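Local coordinates for flagellar basal body rod modification protein (Helicobacter pylori 26695, PDB 4ZZF) that is probably required for assembly of the flagellar hook, perhaps as a scaffold, and is represented here by a fragment that includes its Ig-like domain, at residues F27-D32 with Y88-E93. Residues are numbered along the deposited sequence; the frame is centred on the assembly and turned at random.
Sequences FSLFFD and YKIKAE
In the hydrophobic core of the FlgD Ig-like domain, Phe-27, Leu-29 and Phe-31 of one sheet meet Ile-90 and Ala-92 of the sheet facing it. The closest fit joins Phe-27 and Ile-90, which reach toward each other tip to tip. CD1 of Ile-90 sits over the centre of the Phe-27 ring, 3.7 Å from the centroid and 11° off the ring normal, a CH-pi contact. The other branch, CG2, lies on the same face, nearest CE2 of Phe-27 at 3.5 Å. The flat phenylalanine ring offers a broad apolar face to an aliphatic chain, and a beta-branched residue suits it because both arms can lie against that face. Chi1 (-58°) sets CG1 of Ile-90 anti to the carbonyl carbon, and the extended chi2 then carries CD1 out over the ring.

This is the face-to-face packing of a beta sandwich: strand 25-31 pairs with strand 67-73, strand 86-94 belongs to the opposing sheet, and the local axes pass 8.6 Å apart at -33°. Between facing strands, side chains rather than backbone bonds make the contact. Leu-29 extends CD1 to within 3.8 Å of CB of Ala-92, whose single methyl leaves room for the longer leucine. The same CB lies 4.3 Å from CZ of Phe-31, whose long ring reaches obliquely across to the short residue.

Ile-44 on strand 43-47 also touches Phe-27, Leu-29 and Ile-90, and Thr-106 of strand 104-107 touches Phe-31 and Ala-92. On strand 86-94, Lys-91 and Glu-93 direct their CB atoms away from strand 25-31, as suits charged residues.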
loop_
_atom_site.group_PDB
_atom_site.type_symbol
_atom_site.label_atom_id
_atom_site.label_comp_id
_atom_site.label_asym_id
_atom_site.label_seq_id
_atom_site.Cartn_x
_atom_site.Cartn_y
_atom_site.Cartn_z
ATOM N N PHE A 27 29.418 0.704 8.821
ATOM C CA PHE A 27 28.207 -0.111 8.769
ATOM C C PHE A 27 27.048 0.615 9.448
ATOM O O PHE A 27 27.241 1.561 10.214
ATOM C CB PHE A 27 28.437 -1.484 9.416
ATOM C CG PHE A 27 28.596 -1.429 10.911
ATOM C CD1 PHE A 27 29.843 -1.233 11.481
ATOM C CD2 PHE A 27 27.496 -1.560 11.749
ATOM C CE1 PHE A 27 29.987 -1.175 12.857
ATOM C CE2 PHE A 27 27.640 -1.504 13.121
ATOM C CZ PHE A 27 28.875 -1.312 13.677
ATOM N N SER A 28 25.841 0.152 9.167
ATOM C CA SER A 28 24.634 0.801 9.645
ATOM C C SER A 28 23.706 -0.199 10.368
ATOM O O SER A 28 23.601 -1.374 9.985
ATOM C CB SER A 28 23.937 1.478 8.461
ATOM O OG SER A 28 22.539 1.531 8.629
ATOM N N LEU A 29 23.083 0.270 11.449
ATOM C CA LEU A 29 22.123 -0.518 12.214
ATOM C C LEU A 29 20.810 0.238 12.341
ATOM O O LEU A 29 20.798 1.460 12.539
ATOM C CB LEU A 29 22.661 -0.842 13.609
ATOM C CG LEU A 29 23.805 -1.840 13.663
ATOM C CD1 LEU A 29 24.261 -2.029 15.113
ATOM C CD2 LEU A 29 23.353 -3.139 13.079
ATOM N N PHE A 30 19.699 -0.480 12.255
ATOM C CA PHE A 30 18.405 0.170 12.362
ATOM C C PHE A 30 17.799 -0.045 13.743
ATOM O O PHE A 30 17.613 -1.193 14.168
ATOM C CB PHE A 30 17.462 -0.347 11.278
ATOM C CG PHE A 30 16.096 0.273 11.310
ATOM C CD1 PHE A 30 15.845 1.457 10.643
ATOM C CD2 PHE A 30 15.053 -0.336 12.010
ATOM C CE1 PHE A 30 14.575 2.022 10.669
ATOM C CE2 PHE A 30 13.795 0.225 12.040
ATOM C CZ PHE A 30 13.555 1.408 11.363
ATOM N N PHE A 31 17.488 1.057 14.435
ATOM C CA PHE A 31 16.843 0.974 15.743
ATOM C C PHE A 31 15.363 1.352 15.651
ATOM O O PHE A 31 15.010 2.492 15.347
ATOM C CB PHE A 31 17.598 1.844 16.760
ATOM C CG PHE A 31 18.999 1.356 17.018
ATOM C CD1 PHE A 31 20.045 1.721 16.168
ATOM C CD2 PHE A 31 19.260 0.479 18.063
ATOM C CE1 PHE A 31 21.334 1.253 16.377
ATOM C CE2 PHE A 31 20.544 0.003 18.284
ATOM C CZ PHE A 31 21.592 0.388 17.433
ATOM N N ASP A 32 14.511 0.364 15.907
ATOM C CA ASP A 32 13.059 0.500 15.803
ATOM C C ASP A 32 12.462 1.491 16.802
ATOM O O ASP A 32 11.397 2.052 16.564
ATOM C CB ASP A 32 12.420 -0.876 15.992
ATOM C CG ASP A 32 13.050 -1.923 15.083
ATOM O OD1 ASP A 32 14.199 -2.346 15.353
ATOM O OD2 ASP A 32 12.413 -2.296 14.081
ATOM N N TYR A 88 32.254 -10.612 9.211
ATOM C CA TYR A 88 31.856 -10.458 10.604
ATOM C C TYR A 88 30.372 -10.128 10.757
ATOM O O TYR A 88 29.858 -9.196 10.130
ATOM C CB TYR A 88 32.716 -9.386 11.252
ATOM C CG TYR A 88 34.106 -9.894 11.484
ATOM C CD1 TYR A 88 35.051 -9.893 10.458
ATOM C CD2 TYR A 88 34.467 -10.417 12.714
ATOM C CE1 TYR A 88 36.331 -10.377 10.668
ATOM C CE2 TYR A 88 35.736 -10.906 12.937
ATOM C CZ TYR A 88 36.667 -10.884 11.916
ATOM O OH TYR A 88 37.924 -11.380 12.157
ATOM N N LYS A 89 29.692 -10.914 11.583
ATOM C CA LYS A 89 28.294 -10.661 11.944
ATOM C C LYS A 89 28.190 -9.538 12.970
ATOM O O LYS A 89 28.860 -9.562 14.008
ATOM C CB LYS A 89 27.638 -11.926 12.510
ATOM C CG LYS A 89 27.715 -13.122 11.592
ATOM C CD LYS A 89 27.232 -14.385 12.287
ATOM C CE LYS A 89 27.426 -15.616 11.401
ATOM N NZ LYS A 89 26.808 -16.849 11.986
ATOM N N ILE A 90 27.341 -8.560 12.684
ATOM C CA ILE A 90 27.156 -7.431 13.581
ATOM C C ILE A 90 25.707 -7.370 14.064
ATOM O O ILE A 90 24.771 -7.374 13.250
ATOM C CB ILE A 90 27.540 -6.108 12.903
ATOM C CG1 ILE A 90 28.996 -6.169 12.429
ATOM C CG2 ILE A 90 27.336 -4.950 13.863
ATOM C CD1 ILE A 90 29.465 -4.927 11.715
ATOM N N LYS A 91 25.541 -7.373 15.388
ATOM C CA LYS A 91 24.239 -7.328 16.056
ATOM C C LYS A 91 24.277 -6.267 17.141
ATOM O O LYS A 91 25.342 -5.731 17.457
ATOM C CB LYS A 91 23.871 -8.660 16.699
ATOM C CG LYS A 91 24.144 -9.869 15.860
ATOM C CD LYS A 91 23.552 -11.122 16.488
ATOM C CE LYS A 91 24.100 -11.387 17.875
ATOM N NZ LYS A 91 23.785 -12.803 18.265
ATOM N N ALA A 92 23.124 -5.982 17.734
ATOM C CA ALA A 92 23.061 -5.030 18.829
ATOM C C ALA A 92 21.924 -5.376 19.780
ATOM O O ALA A 92 20.944 -6.013 19.402
ATOM C CB ALA A 92 22.896 -3.603 18.304
ATOM N N GLU A 93 22.072 -4.935 21.018
ATOM C CA GLU A 93 21.039 -5.081 22.026
ATOM C C GLU A 93 20.838 -3.730 22.661
ATOM O O GLU A 93 21.812 -3.027 22.907
ATOM C CB GLU A 93 21.438 -6.115 23.072
ATOM C CG GLU A 93 21.373 -7.538 22.564
ATOM C CD GLU A 93 21.369 -8.531 23.696
ATOM O OE1 GLU A 93 22.237 -8.389 24.591
ATOM O OE2 GLU A 93 20.478 -9.417 23.715
#